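Local coordinates for protein pectate lyase (Cellvibrio cellulosa, PDB 1GXM) that cleaves pectate (polygalacturonic acid) by anti-beta-elimination through the catalytic module of a longer pectate lyase, at residues L41-N46 with N57-G62; S35-V40 with M80-E85. All coordinates share one frame; numbering follows the deposited sequence. Where two conformers were deposited one is given.

Contact 1. Residues L41-N46 with N57-G62; sequences LSYQQN and NSVGNG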
loop_
_atom_site.group_PDB
_atom_site.type_symbol
_atom_site.label_atom_id
_atom_site.label_comp_id
_atom_site.label_asym_id
_atom_site.label_seq_id
_atom_site.Cartn_x
_atom_site.Cartn_y
_atom_site.Cartn_z
ATOM N N LEU A 41 21.125 -3.047 -6.803
ATOM C CA LEU A 41 21.109 -4.339 -7.452
ATOM C C LEU A 41 21.735 -5.410 -6.545
ATOM O O LEU A 41 21.266 -6.543 -6.453
ATOM C CB LEU A 41 21.880 -4.254 -8.769
ATOM C CG LEU A 41 22.063 -5.545 -9.542
ATOM C CD1 LEU A 41 20.734 -6.212 -9.920
ATOM C CD2 LEU A 41 22.869 -5.235 -10.786
ATOM N N SER A 42 22.818 -5.022 -5.889
ATOM C CA SER A 42 23.649 -5.952 -5.141
ATOM C C SER A 42 22.995 -6.474 -3.867
ATOM O O SER A 42 23.496 -7.436 -3.306
ATOM C CB SER A 42 24.989 -5.316 -4.796
ATOM O OG SER A 42 24.850 -4.351 -3.791
ATOM N N TYR A 43 21.881 -5.878 -3.444
ATOM C CA TYR A 43 21.145 -6.376 -2.278
ATOM C C TYR A 43 19.929 -7.215 -2.627
ATOM O O TYR A 43 19.261 -7.713 -1.745
ATOM C CB TYR A 43 20.724 -5.216 -1.367
ATOM C CG TYR A 43 21.906 -4.668 -0.640
ATOM C CD1 TYR A 43 22.335 -5.248 0.546
ATOM C CD2 TYR A 43 22.641 -3.631 -1.168
ATOM C CE1 TYR A 43 23.458 -4.780 1.205
ATOM C CE2 TYR A 43 23.774 -3.165 -0.521
ATOM C CZ TYR A 43 24.183 -3.755 0.661
ATOM O OH TYR A 43 25.321 -3.308 1.311
ATOM N N GLN A 44 19.638 -7.387 -3.905
ATOM C CA GLN A 44 18.546 -8.249 -4.293
ATOM C C GLN A 44 18.828 -9.661 -3.824
ATOM O O GLN A 44 19.921 -10.195 -4.006
ATOM C CB GLN A 44 18.340 -8.219 -5.797
ATOM C CG GLN A 44 17.003 -8.787 -6.191
ATOM C CD GLN A 44 16.742 -8.719 -7.681
ATOM O OE1 GLN A 44 17.674 -8.571 -8.467
ATOM N NE2 GLN A 44 15.470 -8.798 -8.066
ATOM N N GLN A 45 17.857 -10.270 -3.191
ATOM C CA GLN A 45 17.970 -11.632 -2.720
ATOM C C GLN A 45 17.812 -12.585 -3.882
ATOM O O GLN A 45 17.346 -12.217 -4.959
ATOM C CB GLN A 45 16.919 -11.930 -1.648
ATOM C CG GLN A 45 16.991 -10.957 -0.464
ATOM C CD GLN A 45 18.325 -10.976 0.237
ATOM O OE1 GLN A 45 18.587 -11.854 1.051
ATOM N NE2 GLN A 45 19.146 -9.977 -0.033
ATOM N N ASN A 46 18.197 -13.831 -3.655
ATOM C CA ASN A 46 18.110 -14.860 -4.687
ATOM C C ASN A 46 16.701 -15.021 -5.202
ATOM O O ASN A 46 16.472 -15.277 -6.386
ATOM C CB ASN A 46 18.644 -16.193 -4.158
ATOM C CG ASN A 46 20.140 -16.149 -3.869
ATOM O OD1 ASN A 46 20.885 -15.495 -4.566
ATOM N ND2 ASN A 46 20.552 -16.818 -2.815
ATOM N N ASN A 57 21.998 4.837 -0.035
ATOM C CA ASN A 57 22.775 6.049 -0.243
ATOM C C ASN A 57 24.087 6.079 0.516
ATOM O O ASN A 57 24.954 6.895 0.200
ATOM C CB ASN A 57 21.937 7.276 0.102
ATOM C CG ASN A 57 20.888 7.557 -0.944
ATOM O OD1 ASN A 57 21.102 7.288 -2.127
ATOM N ND2 ASN A 57 19.733 8.072 -0.516
ATOM N N SER A 58 24.250 5.201 1.504
ATOM C CA SER A 58 25.499 5.169 2.274
ATOM C C SER A 58 26.322 3.884 2.111
ATOM O O SER A 58 27.550 3.929 2.130
ATOM C CB SER A 58 25.234 5.455 3.758
ATOM O OG SER A 58 24.250 4.607 4.303
ATOM N N VAL A 59 25.661 2.750 1.927
ATOM C CA VAL A 59 26.367 1.480 1.936
ATOM C C VAL A 59 27.022 1.159 0.599
ATOM O O VAL A 59 26.591 1.614 -0.459
ATOM C CB VAL A 59 25.454 0.279 2.375
ATOM C CG1 VAL A 59 24.871 0.521 3.752
ATOM C CG2 VAL A 59 24.363 -0.010 1.348
ATOM N N GLY A 60 28.065 0.341 0.675
ATOM C CA GLY A 60 28.688 -0.261 -0.472
ATOM C C GLY A 60 27.867 -1.462 -0.903
ATOM O O GLY A 60 26.825 -1.787 -0.326
ATOM N N ASN A 61 28.343 -2.125 -1.944
ATOM C CA ASN A 61 27.616 -3.246 -2.504
ATOM C C ASN A 61 27.447 -4.347 -1.481
ATOM O O ASN A 61 28.317 -4.586 -0.641
ATOM C CB ASN A 61 28.333 -3.834 -3.710
ATOM C CG ASN A 61 28.116 -3.052 -4.975
ATOM O OD1 ASN A 61 27.736 -1.866 -4.959
ATOM N ND2 ASN A 61 28.338 -3.716 -6.100
ATOM N N GLY A 62 26.330 -5.037 -1.605
ATOM C CA GLY A 62 26.021 -6.184 -0.786
ATOM C C GLY A 62 26.465 -7.468 -1.443
ATOM O O GLY A 62 27.207 -7.483 -2.431
#

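Contact 2. Residues S35-V40 with M80-E85; sequences SRADVV and MVFLAE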
loop_
_atom_site.group_PDB
_atom_site.type_symbol
_atom_site.label_atom_id
_atom_site.label_comp_id
_atom_site.label_asym_id
_atom_site.label_seq_id
_atom_site.Cartn_x
_atom_site.Cartn_y
_atom_site.Cartn_z
ATOM N N SER A 35 23.597 6.533 -9.854
ATOM C CA SER A 35 24.898 6.107 -9.332
ATOM C C SER A 35 24.778 4.988 -8.287
ATOM O O SER A 35 25.761 4.316 -7.972
ATOM C CB SER A 35 25.642 7.303 -8.721
ATOM O OG SER A 35 25.041 7.755 -7.517
ATOM N N ARG A 36 23.569 4.809 -7.752
ATOM C CA ARG A 36 23.298 3.792 -6.732
ATOM C C ARG A 36 22.731 2.519 -7.309
ATOM O O ARG A 36 22.468 1.603 -6.567
ATOM C CB ARG A 36 22.317 4.319 -5.672
ATOM C CG ARG A 36 22.757 5.607 -4.940
ATOM C CD ARG A 36 24.248 5.744 -4.645
ATOM N NE ARG A 36 24.650 5.124 -3.381
ATOM C CZ ARG A 36 25.872 4.652 -3.101
ATOM N NH1 ARG A 36 26.847 4.701 -4.014
ATOM N NH2 ARG A 36 26.121 4.107 -1.904
ATOM N N ALA A 37 22.551 2.437 -8.616
ATOM C CA ALA A 37 21.916 1.276 -9.219
ATOM C C ALA A 37 22.623 -0.021 -8.882
ATOM O O ALA A 37 21.978 -1.032 -8.643
ATOM C CB ALA A 37 21.811 1.439 -10.746
ATOM N N ASP A 38 23.955 -0.025 -8.934
ATOM C CA ASP A 38 24.697 -1.258 -8.659
ATOM C C ASP A 38 24.582 -1.637 -7.193
ATOM O O ASP A 38 24.502 -2.817 -6.863
ATOM C CB ASP A 38 26.174 -1.103 -9.030
ATOM C CG ASP A 38 26.421 -1.231 -10.502
ATOM O OD1 ASP A 38 25.469 -1.526 -11.244
ATOM O OD2 ASP A 38 27.562 -1.077 -10.989
ATOM N N VAL A 39 24.594 -0.644 -6.320
ATOM C CA VAL A 39 24.395 -0.897 -4.899
ATOM C C VAL A 39 23.022 -1.526 -4.691
ATOM O O VAL A 39 22.911 -2.594 -4.103
ATOM C CB VAL A 39 24.545 0.372 -4.045
ATOM C CG1 VAL A 39 24.179 0.118 -2.579
ATOM C CG2 VAL A 39 25.961 0.868 -4.128
ATOM N N VAL A 40 21.985 -0.889 -5.210
ATOM C CA VAL A 40 20.638 -1.448 -5.082
ATOM C C VAL A 40 20.579 -2.858 -5.617
ATOM O O VAL A 40 20.069 -3.762 -4.978
ATOM C CB VAL A 40 19.604 -0.555 -5.789
ATOM C CG1 VAL A 40 18.237 -1.199 -5.788
ATOM C CG2 VAL A 40 19.565 0.772 -5.106
ATOM N N MET A 80 12.518 -2.284 -7.691
ATOM C CA MET A 80 12.265 -2.844 -9.021
ATOM C C MET A 80 11.840 -1.759 -10.005
ATOM O O MET A 80 12.195 -1.832 -11.186
ATOM C CB MET A 80 11.312 -4.030 -8.992
ATOM C CG MET A 80 9.886 -3.666 -9.115
ATOM S SD MET A 80 8.919 -4.914 -8.408
ATOM C CE MET A 80 8.522 -5.904 -9.834
ATOM N N VAL A 81 11.101 -0.756 -9.536
ATOM C CA VAL A 81 10.665 0.316 -10.411
ATOM C C VAL A 81 11.899 1.129 -10.792
ATOM O O VAL A 81 12.119 1.465 -11.954
ATOM C CB VAL A 81 9.598 1.193 -9.735
ATOM C CG1 VAL A 81 9.341 2.460 -10.534
ATOM C CG2 VAL A 81 8.304 0.401 -9.566
ATOM N N PHE A 82 12.709 1.447 -9.793
ATOM C CA PHE A 82 13.960 2.147 -9.995
ATOM C C PHE A 82 14.862 1.443 -10.990
ATOM O O PHE A 82 15.341 2.054 -11.952
ATOM C CB PHE A 82 14.632 2.305 -8.637
ATOM C CG PHE A 82 16.039 2.787 -8.713
ATOM C CD1 PHE A 82 16.328 4.069 -9.155
ATOM C CD2 PHE A 82 17.073 1.953 -8.341
ATOM C CE1 PHE A 82 17.649 4.499 -9.215
ATOM C CE2 PHE A 82 18.368 2.368 -8.387
ATOM C CZ PHE A 82 18.664 3.642 -8.814
ATOM N N LEU A 83 15.070 0.150 -10.824
ATOM C CA LEU A 83 15.992 -0.544 -11.720
ATOM C C LEU A 83 15.382 -0.712 -13.103
ATOM O O LEU A 83 16.097 -0.792 -14.090
ATOM C CB LEU A 83 16.417 -1.891 -11.147
ATOM C CG LEU A 83 17.302 -1.831 -9.907
ATOM C CD1 LEU A 83 17.708 -3.204 -9.509
ATOM C CD2 LEU A 83 18.501 -0.951 -10.138
ATOM N N ALA A 84 14.061 -0.739 -13.205
ATOM C CA ALA A 84 13.429 -0.789 -14.516
ATOM C C ALA A 84 13.716 0.491 -15.266
ATOM O O ALA A 84 13.950 0.477 -16.480
ATOM C CB ALA A 84 11.926 -1.025 -14.393
ATOM N N GLU A 85 13.671 1.604 -14.545
ATOM C CA GLU A 85 13.973 2.908 -15.117
ATOM C C GLU A 85 15.441 2.960 -15.519
ATOM O O GLU A 85 15.773 3.431 -16.580
ATOM C CB GLU A 85 13.641 4.025 -14.136
ATOM C CG GLU A 85 13.998 5.417 -14.629
ATOM C CD GLU A 85 13.139 5.907 -15.781
ATOM O OE1 GLU A 85 12.056 5.360 -16.017
ATOM O OE2 GLU A 85 13.547 6.881 -16.471
#

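Contact 1. Residues L41-N46 with N57-G62
Ser42 OG has two partners: Gly62 N gives it a nearly straight hydrogen bond (2.7 Å, N-H...O 165°), and OG in turn bonds to Val39 O in helix 37-42. The hydroxyl thus ties the Val39-Ser42 turn to the irregular loop 57-62, at the surface of the helical family 10 catalytic module. A chi1 of 73° sets OG between the backbone N and the carbonyl carbon, with Asn61 CA lying 3.2 Å from OG. Backbone bonds of Ser42 with Gly64 and of Asn46 with Gly65 carry the pairing past Gly62. Within 41-46 itself, Gln45 NE2 reaches Tyr43 O at 2.8 Å, standing above the carbonyl plane while Tyr43 O lies in the amide plane of Gln45. Tyr43 extends the attachment to the loop. Its OH donates to Gly60 O over 2.7 Å, tilted 24° from the carbonyl plane, with that oxygen at the ring edge. Over one face of the ring sits Gly62, whose CA makes a CH-pi contact 3.7 Å from the centroid, offset toward the rim. Val59 CG2 meets the phenol end obliquely, 3.4 Å from Tyr43 OH.

Contact 2. Residues S35-V40 with M80-E85
Helix-helix packing between helix 37-42 and helix 77-90 makes this contact, with Ala37 and Val40 meeting Phe82 and Leu83 in the helical part of the family 10 catalytic module. No hydrogen bond crosses it; the join is apolar, and its four main residues are all buried. The backbones are nearest at Ala37 and Leu83, their CA atoms 6.7 Å apart. Phe82 has CG anti to its own backbone N (chi1 170°), and its ring reaches across to the first helix with CE2 leading. That one atom serves two neighbours, lying 3.8 Å from Ala37 CA and also 3.8 Å from Val40 CG2, both approached obliquely to the ring. Outside the pair, Trp32 meets the Phe82 ring edge-to-face, and Tyr95 of helix 93-109 touches both Ala37 and Leu83, so a third helix covers this corner. Asp38, whose CB points away from helix 77-90, forms a salt bridge with Lys94, again from helix 93-109; Arg36, in the 3-10 segment before helix 37-42, bonds Tyr56 O through NE. Leu83 supplies the second half of the join by forking its methyls between two residues. CD1 approaches Val40 CG1 at 4.3 Å, while CD2 rests 3.8 Å from Ala37 O and 4.1 Å from Ala37 CB.

Overall arrangement
Both contacts hang on helix 37-42, their centres about 10 Å apart on the same side of the chain's centre. Contact 2 joins the helix to helix 77-90 through buried side chains; contact 1 fastens the surface loop at 57-62 to Ser42 and Tyr43. Along the chain, contact 1 is nested inside the longer excursion that contact 2 closes. The two also meet directly: Val59 O of the loop lies 2.9 Å from Arg36 NH2, and Asn61 OD1 lies 3.4 Å from Val39 CG2. One short helix of this catalytic module is therefore packed against a second helix and, with the residues that follow it, carries a loop at the surface.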